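Long-range contact in neurotoxin (PDB 2QN0), which is the zinc-dependent light-chain protease of botulinum neurotoxin serotype C1, which probably cleaves SNARE proteins of the nerve terminal: residues A[157-171]-A[188-200]. Numbering follows the deposited sequence.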
loop_
_atom_site.group_PDB
_atom_site.type_symbol
_atom_site.label_atom_id
_atom_site.label_comp_id
_atom_site.label_asym_id
_atom_site.label_seq_id
_atom_site.Cartn_x
_atom_site.Cartn_y
_atom_site.Cartn_z
ATOM N N ILE A 157 -0.734 -2.994 -7.209
ATOM C CA ILE A 157 0.007 -4.237 -7.393
ATOM C C ILE A 157 0.870 -4.415 -6.152
ATOM O O ILE A 157 1.699 -3.561 -5.836
ATOM C CB ILE A 157 0.950 -4.205 -8.612
ATOM C CG1 ILE A 157 0.152 -4.026 -9.902
ATOM C CG2 ILE A 157 1.754 -5.512 -8.672
ATOM C CD1 ILE A 157 1.024 -3.961 -11.147
ATOM N N ILE A 158 0.655 -5.508 -5.430
ATOM C CA ILE A 158 1.458 -5.787 -4.248
ATOM C C ILE A 158 2.583 -6.719 -4.683
ATOM O O ILE A 158 2.335 -7.723 -5.351
ATOM C CB ILE A 158 0.621 -6.481 -3.160
ATOM C CG1 ILE A 158 -0.464 -5.519 -2.666
ATOM C CG2 ILE A 158 1.526 -6.938 -2.015
ATOM C CD1 ILE A 158 -1.459 -6.146 -1.748
ATOM N N THR A 159 3.818 -6.373 -4.333
ATOM C CA THR A 159 4.966 -7.206 -4.682
ATOM C C THR A 159 5.746 -7.509 -3.417
ATOM O O THR A 159 5.441 -6.983 -2.344
ATOM C CB THR A 159 5.956 -6.497 -5.637
ATOM O OG1 THR A 159 6.702 -5.510 -4.909
ATOM C CG2 THR A 159 5.220 -5.825 -6.781
ATOM N N GLY A 160 6.751 -8.365 -3.556
ATOM C CA GLY A 160 7.599 -8.688 -2.430
ATOM C C GLY A 160 8.488 -7.481 -2.188
ATOM O O GLY A 160 8.460 -6.525 -2.969
ATOM N N PRO A 161 9.309 -7.503 -1.133
ATOM C CA PRO A 161 10.210 -6.401 -0.781
ATOM C C PRO A 161 11.243 -6.024 -1.830
ATOM O O PRO A 161 11.567 -6.804 -2.731
ATOM C CB PRO A 161 10.896 -6.899 0.493
ATOM C CG PRO A 161 9.947 -7.904 1.045
ATOM C CD PRO A 161 9.458 -8.616 -0.183
ATOM N N ARG A 162 11.762 -4.810 -1.695
ATOM C CA ARG A 162 12.812 -4.329 -2.574
ATOM C C ARG A 162 14.096 -4.764 -1.869
ATOM O O ARG A 162 14.094 -5.771 -1.156
ATOM C CB ARG A 162 12.759 -2.806 -2.700
ATOM C CG ARG A 162 11.457 -2.271 -3.301
ATOM C CD ARG A 162 11.650 -0.838 -3.774
ATOM N NE ARG A 162 10.424 -0.213 -4.269
ATOM C CZ ARG A 162 10.402 0.945 -4.925
ATOM N NH1 ARG A 162 11.535 1.593 -5.164
ATOM N NH2 ARG A 162 9.254 1.460 -5.339
ATOM N N GLU A 163 15.177 -4.009 -2.038
ATOM C CA GLU A 163 16.449 -4.361 -1.406
ATOM C C GLU A 163 16.361 -4.550 0.111
ATOM O O GLU A 163 16.773 -5.589 0.634
ATOM C CB GLU A 163 17.520 -3.314 -1.738
ATOM C CG GLU A 163 18.025 -3.354 -3.184
ATOM C CD GLU A 163 17.092 -2.675 -4.179
ATOM O OE1 GLU A 163 16.012 -2.200 -3.771
ATOM O OE2 GLU A 163 17.445 -2.614 -5.378
ATOM N N ASN A 164 15.832 -3.553 0.816
ATOM C CA ASN A 164 15.700 -3.634 2.272
ATOM C C ASN A 164 14.361 -4.282 2.623
ATOM O O ASN A 164 13.303 -3.673 2.471
ATOM C CB ASN A 164 15.786 -2.233 2.892
ATOM C CG ASN A 164 15.811 -2.264 4.408
ATOM O OD1 ASN A 164 15.574 -3.302 5.023
ATOM N ND2 ASN A 164 16.086 -1.115 5.023
ATOM N N ILE A 165 14.418 -5.520 3.103
ATOM C CA ILE A 165 13.223 -6.276 3.445
ATOM C C ILE A 165 12.340 -5.665 4.531
ATOM O O ILE A 165 11.132 -5.893 4.542
ATOM C CB ILE A 165 13.607 -7.732 3.820
ATOM C CG1 ILE A 165 14.176 -8.430 2.580
ATOM C CG2 ILE A 165 12.400 -8.494 4.351
ATOM C CD1 ILE A 165 14.715 -9.830 2.836
ATOM N N ILE A 166 12.919 -4.883 5.437
ATOM C CA ILE A 166 12.099 -4.288 6.487
ATOM C C ILE A 166 11.767 -2.817 6.261
ATOM O O ILE A 166 11.505 -2.076 7.210
ATOM C CB ILE A 166 12.736 -4.463 7.885
ATOM C CG1 ILE A 166 14.157 -3.903 7.902
ATOM C CG2 ILE A 166 12.721 -5.935 8.268
ATOM C CD1 ILE A 166 14.812 -3.940 9.276
ATOM N N ASP A 167 11.769 -2.401 4.998
ATOM C CA ASP A 167 11.430 -1.023 4.645
ATOM C C ASP A 167 10.340 -1.046 3.573
ATOM O O ASP A 167 10.591 -0.747 2.407
ATOM C CB ASP A 167 12.668 -0.275 4.136
ATOM C CG ASP A 167 12.397 1.201 3.884
ATOM O OD1 ASP A 167 11.496 1.762 4.543
ATOM O OD2 ASP A 167 13.092 1.807 3.042
ATOM N N PRO A 168 9.113 -1.432 3.960
ATOM C CA PRO A 168 7.997 -1.486 3.010
ATOM C C PRO A 168 7.862 -0.142 2.307
ATOM O O PRO A 168 8.082 0.908 2.914
ATOM C CB PRO A 168 6.802 -1.832 3.895
ATOM C CG PRO A 168 7.197 -1.316 5.243
ATOM C CD PRO A 168 8.649 -1.687 5.333
ATOM N N GLU A 169 7.502 -0.175 1.029
ATOM C CA GLU A 169 7.408 1.051 0.248
ATOM C C GLU A 169 6.324 1.019 -0.825
ATOM O O GLU A 169 6.149 0.016 -1.516
ATOM C CB GLU A 169 8.784 1.307 -0.379
ATOM C CG GLU A 169 8.855 2.324 -1.489
ATOM C CD GLU A 169 10.293 2.648 -1.853
ATOM O OE1 GLU A 169 11.176 1.785 -1.633
ATOM O OE2 GLU A 169 10.542 3.757 -2.365
ATOM N N THR A 170 5.593 2.125 -0.948
ATOM C CA THR A 170 4.532 2.252 -1.947
ATOM C C THR A 170 4.940 3.377 -2.889
ATOM O O THR A 170 5.346 4.448 -2.435
ATOM C CB THR A 170 3.193 2.633 -1.297
ATOM O OG1 THR A 170 2.796 1.600 -0.388
ATOM C CG2 THR A 170 2.113 2.819 -2.362
ATOM N N SER A 171 4.822 3.145 -4.191
ATOM C CA SER A 171 5.218 4.158 -5.163
ATOM C C SER A 171 4.325 4.201 -6.391
ATOM O O SER A 171 3.621 3.236 -6.695
ATOM C CB SER A 171 6.648 3.887 -5.652
ATOM O OG SER A 171 7.526 3.566 -4.587
ATOM N N ALA A 188 -3.051 7.380 -9.750
ATOM C CA ALA A 188 -2.251 6.548 -10.641
ATOM C C ALA A 188 -2.057 5.177 -10.014
ATOM O O ALA A 188 -2.307 4.991 -8.828
ATOM C CB ALA A 188 -0.892 7.195 -10.887
ATOM N N LEU A 189 -1.607 4.223 -10.820
ATOM C CA LEU A 189 -1.361 2.870 -10.332
ATOM C C LEU A 189 -0.283 2.909 -9.250
ATOM O O LEU A 189 0.715 3.619 -9.386
ATOM C CB LEU A 189 -0.899 1.979 -11.495
ATOM C CG LEU A 189 -0.470 0.542 -11.189
ATOM C CD1 LEU A 189 -0.648 -0.310 -12.438
ATOM C CD2 LEU A 189 0.982 0.515 -10.710
ATOM N N SER A 190 -0.491 2.146 -8.178
ATOM C CA SER A 190 0.476 2.076 -7.085
ATOM C C SER A 190 1.079 0.680 -7.000
ATOM O O SER A 190 0.396 -0.309 -7.245
ATOM C CB SER A 190 -0.189 2.361 -5.731
ATOM O OG SER A 190 -0.593 3.711 -5.587
ATOM N N ILE A 191 2.359 0.612 -6.663
ATOM C CA ILE A 191 3.017 -0.671 -6.453
ATOM C C ILE A 191 3.473 -0.641 -5.003
ATOM O O ILE A 191 4.165 0.288 -4.579
ATOM C CB ILE A 191 4.244 -0.879 -7.369
ATOM C CG1 ILE A 191 3.777 -1.113 -8.811
ATOM C CG2 ILE A 191 5.067 -2.075 -6.871
ATOM C CD1 ILE A 191 4.900 -1.406 -9.796
ATOM N N ILE A 192 3.044 -1.638 -4.240
ATOM C CA ILE A 192 3.402 -1.758 -2.833
ATOM C C ILE A 192 4.379 -2.924 -2.699
ATOM O O ILE A 192 4.025 -4.057 -3.017
ATOM C CB ILE A 192 2.157 -2.068 -1.963
ATOM C CG1 ILE A 192 1.182 -0.885 -1.993
ATOM C CG2 ILE A 192 2.585 -2.380 -0.526
ATOM C CD1 ILE A 192 -0.124 -1.143 -1.239
ATOM N N SER A 193 5.599 -2.645 -2.245
ATOM C CA SER A 193 6.619 -3.687 -2.064
ATOM C C SER A 193 6.716 -3.920 -0.563
ATOM O O SER A 193 7.054 -3.008 0.201
ATOM C CB SER A 193 7.951 -3.220 -2.644
ATOM O OG SER A 193 7.799 -2.937 -4.024
ATOM N N ILE A 194 6.456 -5.153 -0.141
ATOM C CA ILE A 194 6.396 -5.428 1.283
ATOM C C ILE A 194 6.431 -6.914 1.637
ATOM O O ILE A 194 6.223 -7.776 0.783
ATOM C CB ILE A 194 5.051 -4.862 1.794
ATOM C CG1 ILE A 194 4.915 -4.984 3.308
ATOM C CG2 ILE A 194 3.908 -5.618 1.106
ATOM C CD1 ILE A 194 3.620 -4.371 3.828
ATOM N N SER A 195 6.709 -7.189 2.908
ATOM C CA SER A 195 6.669 -8.544 3.450
ATOM C C SER A 195 6.201 -8.349 4.886
ATOM O O SER A 195 7.009 -8.170 5.794
ATOM C CB SER A 195 8.030 -9.225 3.444
ATOM O OG SER A 195 7.870 -10.554 3.921
ATOM N N PRO A 196 4.879 -8.376 5.103
ATOM C CA PRO A 196 4.278 -8.192 6.426
ATOM C C PRO A 196 4.748 -9.112 7.547
ATOM O O PRO A 196 4.659 -8.731 8.714
ATOM C CB PRO A 196 2.782 -8.337 6.154
ATOM C CG PRO A 196 2.644 -7.870 4.738
ATOM C CD PRO A 196 3.833 -8.520 4.073
ATOM N N ARG A 197 5.247 -10.307 7.224
ATOM C CA ARG A 197 5.678 -11.203 8.300
ATOM C C ARG A 197 6.942 -10.726 9.006
ATOM O O ARG A 197 7.300 -11.250 10.058
ATOM C CB ARG A 197 5.853 -12.649 7.805
ATOM C CG ARG A 197 7.153 -12.988 7.110
ATOM C CD ARG A 197 7.247 -14.513 6.952
ATOM N NE ARG A 197 8.392 -14.944 6.152
ATOM C CZ ARG A 197 9.645 -14.997 6.594
ATOM N NH1 ARG A 197 9.930 -14.647 7.838
ATOM N NH2 ARG A 197 10.617 -15.399 5.785
ATOM N N PHE A 198 7.626 -9.743 8.427
ATOM C CA PHE A 198 8.815 -9.177 9.067
ATOM C C PHE A 198 8.256 -8.001 9.859
ATOM O O PHE A 198 8.014 -6.925 9.308
ATOM C CB PHE A 198 9.821 -8.714 8.012
ATOM C CG PHE A 198 10.590 -9.842 7.384
ATOM C CD1 PHE A 198 11.813 -10.244 7.912
ATOM C CD2 PHE A 198 10.076 -10.527 6.289
ATOM C CE1 PHE A 198 12.513 -11.317 7.358
ATOM C CE2 PHE A 198 10.769 -11.602 5.728
ATOM C CZ PHE A 198 11.989 -11.996 6.265
ATOM N N MET A 199 8.049 -8.221 11.153
ATOM C CA MET A 199 7.440 -7.220 12.019
ATOM C C MET A 199 8.344 -6.314 12.841
ATOM O O MET A 199 9.285 -6.759 13.494
ATOM C CB MET A 199 6.464 -7.912 12.971
ATOM C CG MET A 199 5.403 -8.741 12.271
ATOM S SD MET A 199 4.576 -9.851 13.420
ATOM C CE MET A 199 5.633 -11.312 13.282
ATOM N N LEU A 200 8.012 -5.029 12.813
ATOM C CA LEU A 200 8.726 -4.010 13.564
ATOM C C LEU A 200 8.335 -4.185 15.033
ATOM O O LEU A 200 7.194 -4.547 15.334
ATOM C CB LEU A 200 8.300 -2.633 13.031
ATOM C CG LEU A 200 8.675 -1.307 13.694
ATOM C CD1 LEU A 200 8.580 -0.190 12.650
ATOM C CD2 LEU A 200 7.747 -1.025 14.867
HETATM O O HOH W 1 7.468 -0.262 -4.441
HETATM O O HOH W 2 8.411 -5.362 4.459
HETATM O O HOH W 3 9.532 -4.350 2.257
#
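Ser193 OG is gripped by two neighbours, Thr159 OG1 at 2.9 Å and a water at 2.7 Å. Ser193 lies on strand 190-193, the middle of three strands at one edge of the mixed sheet of this zinc protease. This strand runs parallel to 157-159 and antiparallel to 169-171. The parallel ladder includes the short bond from Thr159 N to Ile192 O, 2.7 Å and nearly straight. On the antiparallel side, Ser193 N and O both pair with Glu169, and Ile191 N and O with Ser171.

Thr159, Ser193 and Glu169 share one face. Thr159 OG1 lies between its backbone N and carbonyl carbon (chi1 74°), and from there it donates a hydrogen bond to Gly160 O, in the carbonyl plane and on a lone pair. The water at Ser193 accepts from Arg162 NH2, in the guanidinium plane at its edge, and donates to Glu169 O. Glu169 OE1 forms a salt bridge with Arg162 NE at 3.4 Å. It lies well above the guanidinium plane and no N-H points at it, so the link is one of charge.

The opposite face carries Ile158, Ile192 and Thr170 and packs against helices 80-97 and 223-238. Thr170 and Ile192 lie side by side, with Thr170 OG1 3.4 Å from Ile192 CG1. Thr170 OG1 also hydrogen-bonds Glu230 of the HExxH helix, whose His229 and His233 bind zinc. Thr170 therefore probably helps to position Glu230.

Beyond the strands, Ser195 N donates to a water. Ile165 CG2 sits over one face of the Phe198 ring, 3.6 Å from its centroid and 11° off the normal, a CH-pi contact.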